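Local coordinates for protein endoglucanase (Clostridium thermocellum, PDB 2E4T) that hydrolyses beta-1,4-glucosidic bonds in cellulose and probably xyloglucan, this chain being the family 44 glycoside hydrolase part of a larger multidomain enzyme, at residues Gln32-Thr37 with Ala389-Asp394; Ala40-Gly45 with Tyr104-Leu109; Asp281-Pro286 with Ile357-Tyr362; Asn366-Gly371 with Phe479-Ser484; Asp376-Phe381 with Ala402-Tyr407. One frame throughout, in Å; residues are numbered along the deposited sequence. Where two conformers were deposited one is given.

Contact 1: residues Gln32-Thr37 with Ala389-Asp394; sequences QELDAT and ATFWGD. With ZN (zinc ion), chain B.
Gln32 and Gly393 meet where two neighbouring strands of the TIM barrel, 26-30 and 388-391, run out into loops at their C-terminal ends. The tight part is built on the glutamine amide, which can accept with one end and offer N-H bonds with the other. The Gln32 chain bends at chi2 (64°), and its OE1 takes the N-H of Gly393 at 2.8 Å (angle 155°), the donor tilted 34° from the carbonyl plane. At the amide's other end NE2 hangs over one face of the Trp392 ring, 3.4 Å from CZ2 and offset toward the rim. A water sits between the two segments: it accepts from Gln32 N at 3.0 Å, and the carbonyl oxygens of Phe391 and Gly393 both compete for its protons. Gly393 suits its place because a CB there would run into the Phe391 ring.

Toward Leu34 the packing thins to methyl contacts. CD2 rests 3.4 Å from Gly393 O, while CD1 comes only to 4.1 Å from Phe391 CD2; the leucine also leans on helix 398-408. Beyond it the exposed Asp35 turns to a metal site completed by Ala395 and Glu401, its OD2 binding the zinc ion at 2.0 Å.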
# COMPACT_ATOMS: atom_id res chain seq x y z
N GLN A 32 4.02 -8.91 -2.73
CA GLN A 32 4.76 -10.07 -3.20
C GLN A 32 6.05 -10.23 -2.40
O GLN A 32 6.44 -9.39 -1.58
CB GLN A 32 5.08 -9.93 -4.71
CG GLN A 32 3.88 -10.18 -5.61
CD GLN A 32 2.75 -9.20 -5.44
OE1 GLN A 32 2.92 -7.98 -5.50
NE2 GLN A 32 1.54 -9.75 -5.24
N GLU A 33 6.76 -11.34 -2.67
CA GLU A 33 8.04 -11.64 -2.04
C GLU A 33 9.13 -10.92 -2.85
O GLU A 33 9.48 -11.34 -3.97
CB GLU A 33 8.28 -13.15 -2.00
CG GLU A 33 7.27 -13.84 -1.09
CD GLU A 33 7.36 -15.35 -1.02
OE1 GLU A 33 7.83 -16.01 -1.98
OE2 GLU A 33 6.92 -15.92 0.03
N LEU A 34 9.65 -9.83 -2.29
CA LEU A 34 10.62 -8.97 -2.96
C LEU A 34 12.04 -9.19 -2.46
O LEU A 34 12.28 -9.57 -1.32
CB LEU A 34 10.28 -7.50 -2.76
CG LEU A 34 8.96 -7.02 -3.35
CD1 LEU A 34 8.84 -5.49 -3.14
CD2 LEU A 34 8.83 -7.38 -4.81
N ASP A 35 12.98 -8.79 -3.33
CA ASP A 35 14.38 -8.63 -2.98
C ASP A 35 14.59 -7.23 -2.37
O ASP A 35 15.25 -6.35 -2.93
CB ASP A 35 15.24 -8.75 -4.23
CG ASP A 35 14.91 -9.98 -5.04
OD1 ASP A 35 14.88 -11.09 -4.45
OD2 ASP A 35 14.75 -9.89 -6.30
N ALA A 36 13.92 -7.02 -1.24
CA ALA A 36 14.01 -5.73 -0.55
C ALA A 36 13.65 -6.01 0.89
O ALA A 36 12.90 -6.96 1.22
CB ALA A 36 13.02 -4.72 -1.10
N THR A 37 14.17 -5.18 1.79
CA THR A 37 13.75 -5.20 3.19
C THR A 37 12.45 -4.41 3.27
O THR A 37 12.42 -3.20 2.92
CB THR A 37 14.85 -4.56 4.05
OG1 THR A 37 16.07 -5.32 3.87
CG2 THR A 37 14.44 -4.49 5.50
N ALA A 389 1.65 1.18 3.21
CA ALA A 389 1.58 1.06 1.75
C ALA A 389 2.28 -0.23 1.39
O ALA A 389 3.27 -0.63 2.00
CB ALA A 389 2.19 2.28 1.06
N THR A 390 1.75 -0.86 0.32
CA THR A 390 2.27 -2.13 -0.15
C THR A 390 2.30 -2.14 -1.69
O THR A 390 1.25 -2.15 -2.34
CB THR A 390 1.47 -3.35 0.45
OG1 THR A 390 0.07 -3.09 0.43
CG2 THR A 390 1.85 -3.59 1.89
N PHE A 391 3.52 -2.13 -2.24
CA PHE A 391 3.72 -2.20 -3.68
C PHE A 391 3.15 -3.52 -4.22
O PHE A 391 3.26 -4.57 -3.55
CB PHE A 391 5.24 -2.16 -3.93
CG PHE A 391 5.66 -2.42 -5.36
CD1 PHE A 391 5.42 -1.49 -6.37
CD2 PHE A 391 6.30 -3.61 -5.69
CE1 PHE A 391 5.79 -1.75 -7.68
CE2 PHE A 391 6.69 -3.87 -6.99
CZ PHE A 391 6.43 -2.95 -7.98
N TRP A 392 2.58 -3.49 -5.43
CA TRP A 392 2.14 -4.69 -6.11
C TRP A 392 3.04 -4.92 -7.33
O TRP A 392 3.06 -4.08 -8.23
CB TRP A 392 0.67 -4.62 -6.54
CG TRP A 392 0.21 -5.93 -7.14
CD1 TRP A 392 0.46 -6.41 -8.39
CD2 TRP A 392 -0.51 -6.99 -6.46
NE1 TRP A 392 -0.05 -7.70 -8.55
CE2 TRP A 392 -0.64 -8.07 -7.37
CE3 TRP A 392 -1.05 -7.13 -5.18
CZ2 TRP A 392 -1.28 -9.28 -7.00
CZ3 TRP A 392 -1.68 -8.35 -4.83
CH2 TRP A 392 -1.80 -9.39 -5.75
N GLY A 393 3.77 -6.03 -7.29
CA GLY A 393 4.68 -6.38 -8.37
C GLY A 393 5.74 -7.31 -7.85
O GLY A 393 5.96 -7.44 -6.65
N ASP A 394 6.43 -7.99 -8.78
CA ASP A 394 7.32 -9.09 -8.41
C ASP A 394 8.79 -8.66 -8.27
O ASP A 394 9.16 -7.49 -8.43
CB ASP A 394 7.11 -10.29 -9.33
CG ASP A 394 7.65 -10.09 -10.70
OD1 ASP A 394 8.54 -9.21 -10.90
OD2 ASP A 394 7.21 -10.86 -11.61
ZN ZN B . 14.49 -8.28 -7.40
O HOH W 1 5.23 -6.52 -4.05

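Contact 2: residues Ala40-Gly45 with Tyr104-Leu109; sequences AKRFGG and YTLITL
Lys41 and Phe43 carry the main-chain bonds to the residues around Leu106. Lys41 N donates to Tyr104 O, Lys41 O accepts from Leu106 N, and Phe43 N closes on Leu106 O at 2.8 Å. Phe43 O is gripped twice: by Thr108 N at 3.0 Å and by Thr108 OG1 at 2.7 Å, the hydroxyl lying in the carbonyl plane on a lone pair. Threonine suits this strand end because its hydroxyl reaches the same carbonyl as its own N-H.

These are adjoining strands of the TIM barrel, 40-43 and 104-109, with axes 4.8 Å apart and 11° from parallel; the chain between them includes helix 88-99, which covers the outer face.

Apolar packing divides between the two faces. On the outer one, Phe43 CB meets Ile107 CD1 at 3.7 Å, and the phenylalanine presses on Val89 and Val90. On the inner one, Arg42 and Leu106 run side by side, CD to CD2 at 3.9 Å.

Charge enters through the extended Arg42: NH1 makes a salt bridge with Glu359 and a hydrogen bond with Asn31, and NH2 bonds Asn185. Gly44 CA lies 3.8 Å above the centre of that guanidinium, where a CB would strike Arg42 CZ.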
# COMPACT_ATOMS: atom_id res chain seq x y z
N ALA A 40 6.02 -4.05 5.80
CA ALA A 40 4.65 -4.55 5.90
C ALA A 40 4.49 -5.59 4.77
O ALA A 40 5.10 -5.48 3.71
CB ALA A 40 3.59 -3.44 5.75
N LYS A 41 3.65 -6.60 5.07
CA LYS A 41 3.26 -7.59 4.07
C LYS A 41 1.75 -7.68 4.04
O LYS A 41 1.11 -7.87 5.08
CB LYS A 41 3.85 -8.97 4.39
CG LYS A 41 5.32 -9.11 4.05
CD LYS A 41 5.68 -8.88 2.57
CE LYS A 41 4.92 -9.71 1.56
NZ LYS A 41 5.21 -11.19 1.68
N ARG A 42 1.19 -7.57 2.82
CA ARG A 42 -0.25 -7.72 2.61
C ARG A 42 -0.53 -9.01 1.85
O ARG A 42 0.06 -9.26 0.80
CB ARG A 42 -0.78 -6.54 1.77
CG ARG A 42 -2.24 -6.73 1.32
CD ARG A 42 -2.73 -5.46 0.68
NE ARG A 42 -4.09 -5.50 0.17
CZ ARG A 42 -4.44 -5.67 -1.10
NH1 ARG A 42 -3.56 -6.03 -2.02
NH2 ARG A 42 -5.74 -5.43 -1.40
N PHE A 43 -1.47 -9.80 2.45
CA PHE A 43 -2.08 -10.95 1.78
C PHE A 43 -3.40 -10.43 1.21
O PHE A 43 -4.34 -10.19 1.97
CB PHE A 43 -2.32 -12.05 2.83
CG PHE A 43 -3.11 -13.22 2.32
CD1 PHE A 43 -2.51 -14.19 1.49
CD2 PHE A 43 -4.44 -13.41 2.70
CE1 PHE A 43 -3.23 -15.29 1.02
CE2 PHE A 43 -5.16 -14.57 2.27
CZ PHE A 43 -4.54 -15.47 1.45
N GLY A 44 -3.41 -10.14 -0.10
CA GLY A 44 -4.56 -9.47 -0.67
C GLY A 44 -4.56 -9.64 -2.17
O GLY A 44 -3.78 -10.39 -2.75
N GLY A 45 -5.47 -8.90 -2.83
CA GLY A 45 -5.64 -9.00 -4.25
C GLY A 45 -6.67 -10.06 -4.65
O GLY A 45 -7.33 -10.67 -3.79
N TYR A 104 4.44 -5.60 10.34
CA TYR A 104 3.02 -5.46 10.07
C TYR A 104 2.62 -6.50 9.03
O TYR A 104 3.13 -6.50 7.92
CB TYR A 104 2.66 -4.04 9.55
CG TYR A 104 1.22 -3.67 9.79
CD1 TYR A 104 0.89 -2.69 10.73
CD2 TYR A 104 0.16 -4.31 9.11
CE1 TYR A 104 -0.42 -2.38 11.04
CE2 TYR A 104 -1.16 -3.98 9.39
CZ TYR A 104 -1.45 -3.05 10.37
OH TYR A 104 -2.78 -2.83 10.68
N THR A 105 1.63 -7.36 9.39
CA THR A 105 0.98 -8.24 8.45
C THR A 105 -0.48 -7.85 8.36
O THR A 105 -1.16 -7.68 9.38
CB THR A 105 1.10 -9.70 8.91
OG1 THR A 105 2.50 -10.04 8.92
CG2 THR A 105 0.37 -10.64 7.95
N LEU A 106 -0.95 -7.67 7.11
CA LEU A 106 -2.33 -7.32 6.78
C LEU A 106 -2.95 -8.50 6.02
O LEU A 106 -2.45 -8.88 4.96
CB LEU A 106 -2.31 -6.07 5.88
CG LEU A 106 -3.65 -5.66 5.27
CD1 LEU A 106 -4.68 -5.37 6.35
CD2 LEU A 106 -3.46 -4.43 4.39
N ILE A 107 -3.98 -9.12 6.64
CA ILE A 107 -4.62 -10.29 6.06
C ILE A 107 -6.01 -9.93 5.54
O ILE A 107 -6.85 -9.43 6.29
CB ILE A 107 -4.72 -11.42 7.12
CG1 ILE A 107 -3.34 -11.88 7.58
CG2 ILE A 107 -5.57 -12.59 6.61
CD1 ILE A 107 -2.38 -12.33 6.48
N THR A 108 -6.25 -10.27 4.28
CA THR A 108 -7.60 -10.05 3.72
C THR A 108 -8.55 -11.13 4.20
O THR A 108 -8.27 -12.35 4.12
CB THR A 108 -7.53 -10.04 2.21
OG1 THR A 108 -6.71 -8.90 1.80
CG2 THR A 108 -8.91 -9.86 1.58
N LEU A 109 -9.71 -10.66 4.68
CA LEU A 109 -10.85 -11.50 5.01
C LEU A 109 -11.89 -11.40 3.87
O LEU A 109 -11.87 -10.49 3.05
CB LEU A 109 -11.47 -11.07 6.35
CG LEU A 109 -10.49 -11.13 7.53
CD1 LEU A 109 -11.21 -10.60 8.79
CD2 LEU A 109 -9.96 -12.54 7.75

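Contact 3: residues Asp281-Pro286 with Ile357-Tyr362; sequences DVHWYP and ITEYDY
Val282 and Glu359 lend the carbonyls that join barrel strands 279-284 and 354-360 in parallel: Val282 O accepts from Thr358 N at 3.0 Å and Glu359 O from Trp284 N at 2.9 Å, the second of these where segment 357-362 turns a corner. Beneath, Val282 CG2 and Ile357 CD1 lie side by side. On the other face Glu359, its CG anti to the carbonyl carbon (chi1 -63°) and its chain extended beyond, stretches across His283: CG stands 3.6 Å above the ring centre, a CH-pi contact, and the carboxylate stacks at 19° to the imidazole. Tyr285 OH donates to Glu359 OE1 at 2.7 Å, from the anti side and 25° out of the carboxylate plane. Farther along, a water links Trp284 NE1 and Tyr362 OH. Glu359 OE2 pairs with Arg42, while Asn185 bonds His283 NE2. With both oxygens held and the imidazole face stacked against it, the carboxylate is fixed in rotation at the C-terminal mouth of the barrel, consistent with where TIM-barrel glycosidases keep their acidic active-site residues.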
# COMPACT_ATOMS: atom_id res chain seq x y z
N ASP A 281 -8.52 2.46 2.86
CA ASP A 281 -7.58 1.63 2.06
C ASP A 281 -7.98 1.72 0.61
O ASP A 281 -9.14 1.39 0.24
CB ASP A 281 -7.82 0.16 2.59
CG ASP A 281 -7.09 -0.90 1.84
OD1 ASP A 281 -6.68 -0.66 0.67
OD2 ASP A 281 -6.89 -1.99 2.45
N VAL A 282 -7.06 2.21 -0.23
CA VAL A 282 -7.33 2.31 -1.65
C VAL A 282 -6.11 1.76 -2.44
O VAL A 282 -4.99 1.67 -1.93
CB VAL A 282 -7.63 3.76 -2.11
CG1 VAL A 282 -8.89 4.29 -1.44
CG2 VAL A 282 -6.41 4.69 -1.83
N HIS A 283 -6.41 1.43 -3.71
CA HIS A 283 -5.39 1.04 -4.67
C HIS A 283 -5.22 2.20 -5.65
O HIS A 283 -6.21 2.80 -6.09
CB HIS A 283 -5.81 -0.20 -5.44
CG HIS A 283 -6.04 -1.37 -4.55
ND1 HIS A 283 -5.73 -1.51 -3.22
CD2 HIS A 283 -6.61 -2.56 -4.92
CE1 HIS A 283 -6.10 -2.76 -2.83
NE2 HIS A 283 -6.65 -3.40 -3.85
N TRP A 284 -3.95 2.51 -6.00
CA TRP A 284 -3.65 3.64 -6.86
C TRP A 284 -2.59 3.19 -7.87
O TRP A 284 -1.39 3.21 -7.59
CB TRP A 284 -3.15 4.87 -6.06
CG TRP A 284 -2.81 6.05 -6.87
CD1 TRP A 284 -1.55 6.47 -7.24
CD2 TRP A 284 -3.73 7.05 -7.42
NE1 TRP A 284 -1.64 7.67 -7.96
CE2 TRP A 284 -2.94 8.05 -8.06
CE3 TRP A 284 -5.10 7.22 -7.38
CZ2 TRP A 284 -3.53 9.18 -8.67
CZ3 TRP A 284 -5.67 8.36 -8.00
CH2 TRP A 284 -4.85 9.31 -8.63
N TYR A 285 -3.07 2.79 -9.06
CA TYR A 285 -2.19 2.55 -10.19
C TYR A 285 -2.26 3.80 -11.02
O TYR A 285 -3.33 4.14 -11.54
CB TYR A 285 -2.62 1.32 -10.98
CG TYR A 285 -2.40 0.04 -10.19
CD1 TYR A 285 -1.16 -0.56 -10.16
CD2 TYR A 285 -3.44 -0.56 -9.50
CE1 TYR A 285 -0.96 -1.74 -9.45
CE2 TYR A 285 -3.28 -1.73 -8.80
CZ TYR A 285 -2.02 -2.36 -8.79
OH TYR A 285 -1.81 -3.57 -8.21
N PRO A 286 -1.16 4.57 -11.14
CA PRO A 286 -1.23 5.85 -11.85
C PRO A 286 -1.80 5.68 -13.24
O PRO A 286 -1.39 4.76 -13.98
CB PRO A 286 0.24 6.31 -11.89
CG PRO A 286 0.80 5.67 -10.73
CD PRO A 286 0.17 4.33 -10.56
N ILE A 357 -2.30 2.86 1.09
CA ILE A 357 -2.27 2.62 -0.36
C ILE A 357 -1.80 1.17 -0.51
O ILE A 357 -0.60 0.89 -0.48
CB ILE A 357 -1.37 3.61 -1.11
CG1 ILE A 357 -1.61 5.06 -0.66
CG2 ILE A 357 -1.55 3.39 -2.59
CD1 ILE A 357 -3.00 5.61 -0.87
N THR A 358 -2.77 0.23 -0.60
CA THR A 358 -2.44 -1.18 -0.44
C THR A 358 -2.08 -1.89 -1.77
O THR A 358 -1.62 -3.04 -1.72
CB THR A 358 -3.54 -1.93 0.29
OG1 THR A 358 -4.74 -1.84 -0.45
CG2 THR A 358 -3.64 -1.48 1.74
N GLU A 359 -2.23 -1.21 -2.90
CA GLU A 359 -1.62 -1.63 -4.14
C GLU A 359 -1.25 -0.36 -4.89
O GLU A 359 -2.05 0.60 -4.93
CB GLU A 359 -2.51 -2.46 -5.07
CG GLU A 359 -2.93 -3.78 -4.47
CD GLU A 359 -3.78 -4.66 -5.36
OE1 GLU A 359 -3.77 -4.47 -6.61
OE2 GLU A 359 -4.43 -5.59 -4.81
N TYR A 360 -0.10 -0.35 -5.54
CA TYR A 360 0.32 0.70 -6.44
C TYR A 360 1.52 0.14 -7.22
O TYR A 360 2.19 -0.83 -6.78
CB TYR A 360 0.72 2.00 -5.70
CG TYR A 360 1.94 1.84 -4.81
CD1 TYR A 360 3.20 2.13 -5.32
CD2 TYR A 360 1.84 1.38 -3.52
CE1 TYR A 360 4.35 1.96 -4.58
CE2 TYR A 360 3.00 1.20 -2.73
CZ TYR A 360 4.23 1.48 -3.28
OH TYR A 360 5.40 1.30 -2.58
N ASP A 361 1.83 0.79 -8.35
CA ASP A 361 3.00 0.45 -9.19
C ASP A 361 3.14 1.59 -10.17
O ASP A 361 2.23 1.83 -10.96
CB ASP A 361 2.75 -0.87 -9.90
CG ASP A 361 3.85 -1.24 -10.90
OD1 ASP A 361 4.95 -0.66 -10.86
OD2 ASP A 361 3.60 -2.20 -11.72
N TYR A 362 4.30 2.29 -10.11
CA TYR A 362 4.58 3.38 -11.04
C TYR A 362 5.24 2.91 -12.34
O TYR A 362 5.54 3.75 -13.21
CB TYR A 362 5.38 4.49 -10.33
CG TYR A 362 4.48 5.38 -9.53
CD1 TYR A 362 3.79 4.90 -8.39
CD2 TYR A 362 4.22 6.69 -9.94
CE1 TYR A 362 2.83 5.66 -7.74
CE2 TYR A 362 3.30 7.48 -9.28
CZ TYR A 362 2.57 6.95 -8.21
OH TYR A 362 1.61 7.67 -7.53
O HOH W 2 0.56 9.59 -9.06

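Contact 4: residues Asn366-Gly371 with Phe479-Ser484; sequences NHITGG and FDRGSS
Ile368 buries more surface than any other residue here, in the first turn of helix 368-384, and it divides its two branches between two partners. CG1 is anti to the backbone N (chi1 -176°), and chi2 of 55° then turns CD1 to the edge of the Phe479 ring, 3.7 Å from CD1 of that phenylalanine, and against the backbone of Asp480. The short branch, CG2, meets the aliphatic part of Arg481, whose CG lies 3.5 Å away. A beta-branched residue is apt here because it presents methyls on two fronts.

Phe479, second in buried area, closes the gap with its rim. Its CZ sits 3.6 Å from Gly371 O, and Gly371 allows this approach because a CB would collide with Phe479 CE1. Ala402 of helix 398-408 also touches the phenylalanine.

Arg481 contributes its methylene stem rather than its charge, at the exposed end of the contact, where the chain makes a type I turn from Asp480 to Ser483. Asp480 starts away from the helix, and its OD2 forms a salt bridge with Arg489.

The helix start is fixed by His367 at the N-cap, whose ND1 accepts from Thr369 N at 3.1 Å, 33° out of the ring plane. No hydrogen bond crosses between the segments. Such packing of a barrel helix against the end of strand 474-480 forms part of the seam between the TIM barrel and the mostly antiparallel beta domain.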
# COMPACT_ATOMS: atom_id res chain seq x y z
N ASN A 366 12.21 -2.13 -13.66
CA ASN A 366 13.56 -2.55 -14.04
C ASN A 366 14.34 -1.42 -14.72
O ASN A 366 15.38 -1.67 -15.35
CB ASN A 366 13.53 -3.81 -14.90
CG ASN A 366 12.83 -3.55 -16.22
OD1 ASN A 366 12.18 -2.54 -16.42
ND2 ASN A 366 13.03 -4.45 -17.17
N HIS A 367 13.89 -0.17 -14.52
CA HIS A 367 14.51 1.00 -15.13
C HIS A 367 14.80 2.02 -14.03
O HIS A 367 14.04 2.14 -13.05
CB HIS A 367 13.53 1.64 -16.16
CG HIS A 367 14.12 2.71 -17.01
ND1 HIS A 367 13.96 4.07 -16.76
CD2 HIS A 367 14.84 2.57 -18.14
CE1 HIS A 367 14.61 4.71 -17.72
NE2 HIS A 367 15.15 3.83 -18.58
N ILE A 368 15.83 2.85 -14.25
CA ILE A 368 16.18 3.85 -13.24
C ILE A 368 14.95 4.72 -12.90
O ILE A 368 14.80 5.09 -11.70
CB ILE A 368 17.35 4.74 -13.72
CG1 ILE A 368 17.79 5.74 -12.65
CG2 ILE A 368 17.04 5.48 -15.03
CD1 ILE A 368 18.16 5.16 -11.29
N THR A 369 14.10 5.06 -13.86
CA THR A 369 12.98 5.94 -13.54
C THR A 369 11.94 5.25 -12.64
O THR A 369 11.24 5.96 -11.88
CB THR A 369 12.34 6.54 -14.78
OG1 THR A 369 11.77 5.50 -15.63
CG2 THR A 369 13.27 7.43 -15.53
N GLY A 370 11.81 3.93 -12.71
CA GLY A 370 10.96 3.25 -11.76
C GLY A 370 11.52 3.30 -10.36
O GLY A 370 10.77 3.37 -9.36
N GLY A 371 12.86 3.28 -10.22
CA GLY A 371 13.48 3.39 -8.90
C GLY A 371 13.38 4.79 -8.32
O GLY A 371 13.11 4.96 -7.12
N PHE A 479 21.92 4.84 -5.84
CA PHE A 479 21.79 4.01 -7.03
C PHE A 479 21.56 4.92 -8.25
O PHE A 479 21.23 6.11 -8.14
CB PHE A 479 20.70 2.92 -6.91
CG PHE A 479 19.28 3.44 -6.76
CD1 PHE A 479 18.53 3.80 -7.88
CD2 PHE A 479 18.67 3.52 -5.50
CE1 PHE A 479 17.21 4.20 -7.75
CE2 PHE A 479 17.35 3.91 -5.38
CZ PHE A 479 16.59 4.24 -6.50
N ASP A 480 21.79 4.33 -9.44
CA ASP A 480 21.82 5.13 -10.66
C ASP A 480 21.69 4.15 -11.85
O ASP A 480 21.45 2.96 -11.65
CB ASP A 480 23.08 6.02 -10.73
CG ASP A 480 24.34 5.20 -10.56
OD1 ASP A 480 24.40 4.03 -11.05
OD2 ASP A 480 25.30 5.75 -9.96
N ARG A 481 21.87 4.64 -13.07
CA ARG A 481 21.74 3.75 -14.25
C ARG A 481 22.81 2.69 -14.28
O ARG A 481 22.61 1.64 -14.93
CB ARG A 481 21.76 4.57 -15.53
CG ARG A 481 20.41 5.18 -15.77
CD ARG A 481 20.39 6.16 -16.88
NE ARG A 481 21.17 7.35 -16.56
CZ ARG A 481 21.30 8.40 -17.36
NH1 ARG A 481 20.70 8.39 -18.57
NH2 ARG A 481 22.05 9.43 -16.99
N GLY A 482 23.95 2.93 -13.68
CA GLY A 482 25.00 1.91 -13.69
C GLY A 482 24.61 0.65 -12.95
O GLY A 482 25.05 -0.47 -13.31
N SER A 483 23.85 0.76 -11.86
CA SER A 483 23.42 -0.40 -11.11
C SER A 483 22.27 -0.03 -10.20
O SER A 483 22.28 1.05 -9.56
CB SER A 483 24.57 -0.90 -10.25
OG SER A 483 24.21 -2.06 -9.52
N SER A 484 21.33 -0.95 -10.02
CA SER A 484 20.34 -0.86 -8.95
C SER A 484 20.89 -1.27 -7.60
O SER A 484 20.20 -1.06 -6.59
CB SER A 484 19.09 -1.66 -9.33
OG SER A 484 19.40 -3.01 -9.64

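Contact 5: residues Asp376-Phe381 with Ala402-Tyr407; sequences DVLGIF and AGINLY
Leu378 lies under the ring of Tyr407, its CB 4.0 Å from the ring centroid and 20° off the normal, a CH-pi contact displaced toward CE2. CD1 of the same leucine points on into the second helix, 3.6 Å from Gly403 O and 3.7 Å from Ile404 CA. Ile404 CG1 adds a looser touch. Tyr407 CG is anti to the carbonyl carbon (chi1 -71°), and the tip of the ring comes down beside Gly379, Tyr407 OH standing 3.2 Å from its CA; a CB on this residue would clash with the hydroxyl, so glycine fits the tyrosine's approach.

The next shell holds the ring in place. Tyr407 OH bonds Ala375 O, one turn back along helix 368-384, while Phe417 meets the ring edge-to-face and Ile449 packs on it from the mostly antiparallel beta domain. Seen as helices, segments 376-381 and 402-407 pass at 44° with their axes 9.7 Å apart.

Tyr407 N bonds Ile404 O instead of Gly403 O. The latter carbonyl is buried without a hydrogen-bond partner, set in plane at the edge of the Tyr407 ring and against Leu378 CD1; weakly polarised C-H groups probably repay part of that cost.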
# COMPACT_ATOMS: atom_id res chain seq x y z
N ASP A 376 10.58 8.49 -4.70
CA ASP A 376 9.82 9.74 -4.54
C ASP A 376 8.49 9.42 -3.82
O ASP A 376 8.10 10.12 -2.85
CB ASP A 376 9.58 10.34 -5.93
CG ASP A 376 9.32 11.82 -5.92
OD1 ASP A 376 9.82 12.52 -5.01
OD2 ASP A 376 8.54 12.28 -6.83
N VAL A 377 7.76 8.40 -4.31
CA VAL A 377 6.50 7.99 -3.72
C VAL A 377 6.67 7.68 -2.24
O VAL A 377 5.82 8.08 -1.40
CB VAL A 377 5.93 6.79 -4.53
CG1 VAL A 377 4.78 6.11 -3.82
CG2 VAL A 377 5.52 7.27 -5.90
N LEU A 378 7.71 6.91 -1.89
CA LEU A 378 7.90 6.59 -0.46
C LEU A 378 8.17 7.86 0.38
O LEU A 378 7.72 7.95 1.54
CB LEU A 378 9.01 5.58 -0.30
CG LEU A 378 8.72 4.23 -0.90
CD1 LEU A 378 10.01 3.36 -0.83
CD2 LEU A 378 7.54 3.53 -0.23
N GLY A 379 8.92 8.81 -0.20
CA GLY A 379 9.15 10.08 0.49
C GLY A 379 7.82 10.81 0.73
O GLY A 379 7.58 11.36 1.83
N ILE A 380 6.97 10.84 -0.30
CA ILE A 380 5.67 11.48 -0.22
C ILE A 380 4.78 10.78 0.82
O ILE A 380 4.12 11.45 1.64
CB ILE A 380 5.02 11.47 -1.64
CG1 ILE A 380 5.81 12.39 -2.57
CG2 ILE A 380 3.55 11.83 -1.57
CD1 ILE A 380 5.64 12.03 -4.03
N PHE A 381 4.71 9.47 0.76
CA PHE A 381 3.90 8.74 1.73
C PHE A 381 4.31 9.12 3.14
O PHE A 381 3.47 9.31 4.04
CB PHE A 381 4.02 7.24 1.54
CG PHE A 381 3.34 6.66 0.30
CD1 PHE A 381 2.44 7.38 -0.47
CD2 PHE A 381 3.59 5.35 -0.04
CE1 PHE A 381 1.81 6.80 -1.59
CE2 PHE A 381 2.96 4.77 -1.17
CZ PHE A 381 2.07 5.48 -1.89
N ALA A 402 15.34 -1.28 -5.20
CA ALA A 402 16.37 -0.35 -4.74
C ALA A 402 15.70 0.88 -4.09
O ALA A 402 16.21 1.42 -3.10
CB ALA A 402 17.25 0.07 -5.89
N GLY A 403 14.61 1.38 -4.70
CA GLY A 403 13.90 2.53 -4.13
C GLY A 403 13.41 2.26 -2.71
O GLY A 403 13.47 3.15 -1.84
N ILE A 404 12.93 1.03 -2.47
CA ILE A 404 12.51 0.64 -1.12
C ILE A 404 13.74 0.56 -0.19
O ILE A 404 13.74 1.14 0.91
CB ILE A 404 11.74 -0.71 -1.15
CG1 ILE A 404 10.44 -0.55 -1.94
CG2 ILE A 404 11.51 -1.21 0.25
CD1 ILE A 404 9.78 -1.87 -2.31
N ASN A 405 14.78 -0.21 -0.60
CA ASN A 405 15.95 -0.37 0.28
C ASN A 405 16.64 0.95 0.56
O ASN A 405 17.31 1.08 1.61
CB ASN A 405 16.95 -1.36 -0.34
CG ASN A 405 16.55 -2.79 -0.11
OD1 ASN A 405 15.82 -3.15 0.81
ND2 ASN A 405 17.10 -3.67 -0.99
N LEU A 406 16.53 1.95 -0.31
CA LEU A 406 17.15 3.25 -0.03
C LEU A 406 16.59 3.80 1.31
O LEU A 406 17.31 4.54 2.02
CB LEU A 406 16.90 4.20 -1.17
CG LEU A 406 17.80 5.45 -1.18
CD1 LEU A 406 19.26 5.13 -1.41
CD2 LEU A 406 17.27 6.46 -2.21
N TYR A 407 15.32 3.48 1.61
CA TYR A 407 14.72 3.86 2.87
C TYR A 407 14.91 2.83 3.96
O TYR A 407 15.11 3.21 5.13
CB TYR A 407 13.21 4.11 2.72
CG TYR A 407 12.90 5.37 1.95
CD1 TYR A 407 12.54 6.55 2.65
CD2 TYR A 407 12.95 5.41 0.56
CE1 TYR A 407 12.25 7.72 1.98
CE2 TYR A 407 12.69 6.58 -0.14
CZ TYR A 407 12.30 7.75 0.57
OH TYR A 407 12.04 8.93 -0.08

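How the contacts relate
Contacts 1, 2 and 3 share the eight-stranded parallel sheet of the barrel, their centres about 12 to 14 Å apart. Contacts 2 and 3 lie in series along the chain, both inside the long loop closed by contact 1, and side chains tie them to each other across the barrel. Contacts 4 and 5 both use helix 368-384, with contact 5 nested inside contact 4; their centres lie about 13 Å apart. Phe381 of contact 5 packs on Ile357 and Tyr360 of contact 3. The series thus runs from the barrel interior, past the zinc-bearing rim, to the mostly antiparallel beta domain, about 28 Å separating the centres of contacts 2 and 4.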